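PDB 4DNX: sulfate adenylyltransferase from Allochromatium vinosum, which catalyses the reaction of sulfate with ATP to give adenosine 5'-phosphosulfate and diphosphate. Local coordinates for residues G48-F52 with F177-I183; G264-D268 with L279-R284. Residues are numbered along the deposited sequence.

How the contacts relate
Contact 1 joins the PUA-like part of the chain to the start of the ATP-sulfurylase part; contact 2 lies wholly within the latter, between an edge strand and the helix that follows it. Their centres are 9 Å apart and they touch: Arg178 N lies 3.0 Å from Gly264 O, a probable hydrogen bond; Tyr51 OH is 3.7 Å from Tyr265 CB, Tyr51 O is 3.2 Å from Phe283 CB, and Phe52 CZ is 3.7 Å from Phe267 CE1 in an edge-to-face pair. His227 ties the two together, being hydrogen-bonded to Tyr51 OH and Arg284 NE while stacking on Tyr265. Contact 2 probably borders the substrate site: Arg284 bonds Gln199 of the QXRNP motif, His280 bonds His298 of GRDH.

Contact 1: residues G48-F52 with F177-I183; sequences GAGYF and FRTAVEI
Residues 48-52 end helix 38-48 in a Schellman motif: Ala49 has phi/psi near -92/1 and Gly50 turns to positive phi (85/-3). Segment 177-183 arrives extended through Phe177, Arg178 and Thr179, then becomes helical from Ala180. The CA atoms of Ala49 and Thr179 are 4.5 Å apart, those of Gly50 and Ala180 5.3 Å. Ala180 N donates to Ala49 O (2.9 Å), so the C-terminal end of helix 38-48 meets the N-terminal end of helix 180-190. Glycine suits position 50: a CB would jam against the preceding carbonyl and crowd Val181 CG2. Thr179 (chi1 p) is the N-cap, its OG1 accepting from Glu182 N at 2.9 Å and also bonding Asp175 of the second subunit. Tyr51 (chi1 m) reaches across to the other segment so that its OH donates to Arg178 O at 2.8 Å and also bonds His227 NE2, and Ile183 CD1 lies at the ring edge, 3.4 Å from Tyr51 OH. Ala180 is small enough to lie over the ring, its CB 3.9 Å from the Tyr51 centroid in a CH-pi contact. Arg178 forms an intersubunit salt bridge with Glu182 of the second subunit, and Glu182 one with its Arg178. A Schellman C-terminus thus docks on a threonine-capped N-terminus, the join between the PUA-like region and the Rossmann-like domain, with its 177-183 side forming part of the dimer interface.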
loop_
_atom_site.group_PDB
_atom_site.type_symbol
_atom_site.label_atom_id
_atom_site.label_comp_id
_atom_site.label_asym_id
_atom_site.label_seq_id
_atom_site.Cartn_x
_atom_site.Cartn_y
_atom_site.Cartn_z
ATOM N N GLY A 48 -10.630 -6.104 8.804
ATOM C CA GLY A 48 -10.495 -6.076 7.330
ATOM C C GLY A 48 -9.078 -6.404 6.879
ATOM O O GLY A 48 -8.898 -7.091 5.891
ATOM N N ALA A 49 -8.101 -5.925 7.653
ATOM C CA ALA A 49 -6.668 -5.965 7.241
ATOM C C ALA A 49 -5.980 -7.228 7.746
ATOM O O ALA A 49 -4.781 -7.426 7.486
ATOM C CB ALA A 49 -5.964 -4.724 7.793
ATOM N N GLY A 50 -6.719 -8.107 8.432
ATOM C CA GLY A 50 -6.166 -9.405 8.888
ATOM C C GLY A 50 -5.421 -9.356 10.229
ATOM O O GLY A 50 -4.957 -10.393 10.741
ATOM N N TYR A 51 -5.296 -8.173 10.821
ATOM C CA TYR A 51 -4.614 -8.066 12.105
ATOM C C TYR A 51 -5.351 -8.824 13.236
ATOM O O TYR A 51 -4.714 -9.326 14.176
ATOM C CB TYR A 51 -4.462 -6.605 12.486
ATOM C CG TYR A 51 -3.392 -5.880 11.674
ATOM C CD1 TYR A 51 -2.031 -6.183 11.861
ATOM C CD2 TYR A 51 -3.742 -4.883 10.742
ATOM C CE1 TYR A 51 -1.039 -5.520 11.120
ATOM C CE2 TYR A 51 -2.799 -4.195 9.996
ATOM C CZ TYR A 51 -1.421 -4.519 10.200
ATOM O OH TYR A 51 -0.476 -3.832 9.489
ATOM N N PHE A 52 -6.693 -8.882 13.172
ATOM C CA PHE A 52 -7.469 -9.560 14.216
ATOM C C PHE A 52 -7.982 -10.920 13.742
ATOM O O PHE A 52 -8.957 -11.481 14.259
ATOM C CB PHE A 52 -8.624 -8.663 14.702
ATOM C CG PHE A 52 -8.193 -7.437 15.482
ATOM C CD1 PHE A 52 -6.865 -7.218 15.914
ATOM C CD2 PHE A 52 -9.137 -6.470 15.750
ATOM C CE1 PHE A 52 -6.528 -6.074 16.648
ATOM C CE2 PHE A 52 -8.808 -5.287 16.487
ATOM C CZ PHE A 52 -7.532 -5.085 16.912
ATOM N N PHE A 177 0.514 2.703 4.987
ATOM C CA PHE A 177 -0.502 1.806 5.487
ATOM C C PHE A 177 -0.358 0.448 4.823
ATOM O O PHE A 177 -0.253 0.392 3.592
ATOM C CB PHE A 177 -1.936 2.317 5.254
ATOM C CG PHE A 177 -2.972 1.349 5.715
ATOM C CD1 PHE A 177 -3.363 1.302 7.061
ATOM C CD2 PHE A 177 -3.506 0.385 4.808
ATOM C CE1 PHE A 177 -4.311 0.359 7.497
ATOM C CE2 PHE A 177 -4.411 -0.606 5.259
ATOM C CZ PHE A 177 -4.837 -0.583 6.593
ATOM N N ARG A 178 -0.343 -0.610 5.663
ATOM C CA ARG A 178 -0.228 -2.009 5.170
ATOM C C ARG A 178 -1.162 -2.910 5.943
ATOM O O ARG A 178 -1.365 -2.724 7.131
ATOM C CB ARG A 178 1.186 -2.567 5.440
ATOM C CG ARG A 178 2.181 -1.941 4.579
ATOM C CD ARG A 178 2.177 -2.521 3.163
ATOM N NE ARG A 178 3.354 -1.993 2.506
ATOM C CZ ARG A 178 3.479 -0.746 2.047
ATOM N NH1 ARG A 178 2.463 0.126 2.109
ATOM N NH2 ARG A 178 4.631 -0.370 1.499
ATOM N N THR A 179 -1.702 -3.896 5.246
ATOM C CA THR A 179 -2.446 -4.954 5.902
ATOM C C THR A 179 -1.479 -5.954 6.505
ATOM O O THR A 179 -0.302 -6.026 6.093
ATOM C CB THR A 179 -3.356 -5.709 4.899
ATOM O OG1 THR A 179 -2.550 -6.310 3.862
ATOM C CG2 THR A 179 -4.378 -4.723 4.284
ATOM N N ALA A 180 -1.968 -6.751 7.459
ATOM C CA ALA A 180 -1.143 -7.874 7.993
ATOM C C ALA A 180 -0.843 -8.856 6.847
ATOM O O ALA A 180 0.230 -9.474 6.820
ATOM C CB ALA A 180 -1.911 -8.625 9.081
ATOM N N VAL A 181 -1.796 -9.015 5.924
ATOM C CA VAL A 181 -1.647 -9.899 4.778
ATOM C C VAL A 181 -0.404 -9.479 3.947
ATOM O O VAL A 181 0.452 -10.326 3.607
ATOM C CB VAL A 181 -2.936 -9.896 3.901
ATOM C CG1 VAL A 181 -2.695 -10.616 2.566
ATOM C CG2 VAL A 181 -4.143 -10.495 4.709
ATOM N N GLU A 182 -0.293 -8.185 3.670
ATOM C CA GLU A 182 0.804 -7.723 2.787
ATOM C C GLU A 182 2.143 -7.715 3.537
ATOM O O GLU A 182 3.182 -8.012 2.907
ATOM C CB GLU A 182 0.493 -6.335 2.238
ATOM C CG GLU A 182 1.544 -5.774 1.210
ATOM C CD GLU A 182 1.861 -6.696 -0.006
ATOM O OE1 GLU A 182 1.083 -7.625 -0.349
ATOM O OE2 GLU A 182 2.907 -6.442 -0.668
ATOM N N ILE A 183 2.121 -7.401 4.830
ATOM C CA ILE A 183 3.395 -7.466 5.622
ATOM C C ILE A 183 3.908 -8.916 5.617
ATOM O O ILE A 183 5.124 -9.161 5.354
ATOM C CB ILE A 183 3.174 -6.941 7.019
ATOM C CG1 ILE A 183 2.979 -5.425 6.946
ATOM C CG2 ILE A 183 4.333 -7.269 7.906
ATOM C CD1 ILE A 183 2.600 -4.742 8.302
#

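Contact 2: residues G264-D268 with L279-R284; sequences GYGFD and LHAYFR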
loop_
_atom_site.group_PDB
_atom_site.type_symbol
_atom_site.label_atom_id
_atom_site.label_comp_id
_atom_site.label_asym_id
_atom_site.label_seq_id
_atom_site.Cartn_x
_atom_site.Cartn_y
_atom_site.Cartn_z
ATOM N N GLY A 264 2.860 0.791 8.450
ATOM C CA GLY A 264 1.931 1.406 9.409
ATOM C C GLY A 264 0.579 0.733 9.461
ATOM O O GLY A 264 0.185 -0.022 8.536
ATOM N N TYR A 265 -0.160 1.019 10.535
ATOM C CA TYR A 265 -1.480 0.440 10.674
ATOM C C TYR A 265 -2.383 1.467 11.343
ATOM O O TYR A 265 -1.913 2.462 11.875
ATOM C CB TYR A 265 -1.411 -0.849 11.516
ATOM C CG TYR A 265 -1.102 -0.612 12.979
ATOM C CD1 TYR A 265 0.164 -0.225 13.390
ATOM C CD2 TYR A 265 -2.135 -0.668 13.937
ATOM C CE1 TYR A 265 0.428 0.009 14.705
ATOM C CE2 TYR A 265 -1.877 -0.413 15.284
ATOM C CZ TYR A 265 -0.596 -0.056 15.638
ATOM O OH TYR A 265 -0.321 0.157 16.965
ATOM N N GLY A 266 -3.685 1.191 11.303
ATOM C CA GLY A 266 -4.665 2.131 11.898
ATOM C C GLY A 266 -5.568 1.460 12.928
ATOM O O GLY A 266 -6.266 0.497 12.605
ATOM N N PHE A 267 -5.554 2.006 14.161
ATOM C CA PHE A 267 -6.324 1.456 15.284
ATOM C C PHE A 267 -6.254 2.480 16.458
ATOM O O PHE A 267 -5.166 2.966 16.788
ATOM C CB PHE A 267 -5.686 0.140 15.763
ATOM C CG PHE A 267 -6.412 -0.511 16.924
ATOM C CD1 PHE A 267 -7.722 -1.003 16.769
ATOM C CD2 PHE A 267 -5.784 -0.639 18.154
ATOM C CE1 PHE A 267 -8.376 -1.621 17.852
ATOM C CE2 PHE A 267 -6.425 -1.250 19.231
ATOM C CZ PHE A 267 -7.747 -1.750 19.059
ATOM N N ASP A 268 -7.389 2.817 17.069
ATOM C CA ASP A 268 -7.338 3.834 18.140
ATOM C C ASP A 268 -6.686 3.238 19.381
ATOM O O ASP A 268 -7.063 2.162 19.829
ATOM C CB ASP A 268 -8.746 4.363 18.470
ATOM C CG ASP A 268 -9.297 5.302 17.393
ATOM O OD1 ASP A 268 -8.520 5.789 16.533
ATOM O OD2 ASP A 268 -10.526 5.586 17.407
ATOM N N LEU A 279 -2.662 -7.489 23.177
ATOM C CA LEU A 279 -3.278 -7.242 21.866
ATOM C C LEU A 279 -2.215 -6.946 20.791
ATOM O O LEU A 279 -2.271 -7.501 19.671
ATOM C CB LEU A 279 -4.263 -6.077 21.972
ATOM C CG LEU A 279 -5.014 -5.814 20.674
ATOM C CD1 LEU A 279 -5.892 -7.042 20.300
ATOM C CD2 LEU A 279 -5.879 -4.529 20.841
ATOM N N HIS A 280 -1.246 -6.078 21.140
ATOM C CA HIS A 280 -0.092 -5.768 20.261
ATOM C C HIS A 280 0.666 -7.008 19.836
ATOM O O HIS A 280 0.949 -7.146 18.654
ATOM C CB HIS A 280 0.871 -4.829 20.962
ATOM C CG HIS A 280 0.378 -3.425 21.089
ATOM N ND1 HIS A 280 1.050 -2.486 21.858
ATOM C CD2 HIS A 280 -0.701 -2.796 20.567
ATOM C CE1 HIS A 280 0.401 -1.330 21.785
ATOM N NE2 HIS A 280 -0.661 -1.489 21.004
ATOM N N ALA A 281 0.966 -7.904 20.781
ATOM C CA ALA A 281 1.654 -9.164 20.457
ATOM C C ALA A 281 0.808 -10.021 19.512
ATOM O O ALA A 281 1.309 -10.594 18.517
ATOM C CB ALA A 281 2.053 -9.924 21.740
ATOM N N TYR A 282 -0.492 -10.053 19.778
ATOM C CA TYR A 282 -1.404 -10.847 18.960
ATOM C C TYR A 282 -1.360 -10.415 17.487
ATOM O O TYR A 282 -1.124 -11.267 16.589
ATOM C CB TYR A 282 -2.799 -10.657 19.521
ATOM C CG TYR A 282 -3.867 -11.520 18.852
ATOM C CD1 TYR A 282 -4.364 -11.185 17.588
ATOM C CD2 TYR A 282 -4.368 -12.623 19.508
ATOM C CE1 TYR A 282 -5.342 -12.016 16.966
ATOM C CE2 TYR A 282 -5.342 -13.449 18.939
ATOM C CZ TYR A 282 -5.818 -13.131 17.657
ATOM O OH TYR A 282 -6.761 -13.963 17.091
ATOM N N PHE A 283 -1.552 -9.122 17.217
ATOM C CA PHE A 283 -1.586 -8.705 15.814
ATOM C C PHE A 283 -0.223 -8.678 15.118
ATOM O O PHE A 283 -0.144 -8.845 13.889
ATOM C CB PHE A 283 -2.475 -7.474 15.533
ATOM C CG PHE A 283 -2.007 -6.153 16.092
ATOM C CD1 PHE A 283 -1.047 -5.389 15.425
ATOM C CD2 PHE A 283 -2.708 -5.591 17.169
ATOM C CE1 PHE A 283 -0.695 -4.077 15.926
ATOM C CE2 PHE A 283 -2.386 -4.314 17.688
ATOM C CZ PHE A 283 -1.387 -3.542 17.053
ATOM N N ARG A 284 0.832 -8.565 15.929
ATOM C CA ARG A 284 2.178 -8.636 15.369
ATOM C C ARG A 284 2.503 -10.060 14.959
ATOM O O ARG A 284 3.257 -10.286 13.996
ATOM C CB ARG A 284 3.220 -8.071 16.348
ATOM C CG ARG A 284 3.577 -6.602 16.100
ATOM C CD ARG A 284 2.436 -5.755 16.267
ATOM N NE ARG A 284 2.561 -4.294 16.005
ATOM C CZ ARG A 284 2.440 -3.297 16.892
ATOM N NH1 ARG A 284 2.389 -3.517 18.204
ATOM N NH2 ARG A 284 2.358 -2.034 16.454
#
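Tyr265 lies with one face beneath Phe283: Tyr265 CE2 comes within 3.6 Å of Phe283 CZ, the ring centroids are 5.1 Å apart and the planes are inclined at 51°, an oblique aromatic pair. Two residues on, Phe267 CE2 meets Leu279 CD2 at 3.7 Å. Tyr265 and Phe267, on the extended chain, both direct CB toward the helix; four apart, Leu279 and Phe283 answer from one helical face. Large side chains are needed because the axes of strand 264-266 and helix 279-284 approach no closer than 12.7 Å, at 121°, and even the nearest CA atoms, Tyr265 and Phe283, are 10.5 Å apart. Met46 of helix 38-48 touches Tyr265, Phe267 and Phe283, covering the cluster from the PUA-like side. Helix 274-287 leads from edge strand 260-266 to strand 291-294, a beta-alpha-beta crossover of the five-stranded Rossmann-like sheet. Polar ends gather on one flank: Arg284 NH2 sits 3.3 Å from Tyr265 CE1, while its guanidinium bonds His227 and Gln199, and His280 pairs with His298. Rings and an aliphatic branch thus fill the gap between strand and helix by van der Waals contact, whereas the buried Arg284 is hydrogen-bonded by His227 and Gln199, and His280 ND1 by His298, so apolar packing and a polar network share one interface.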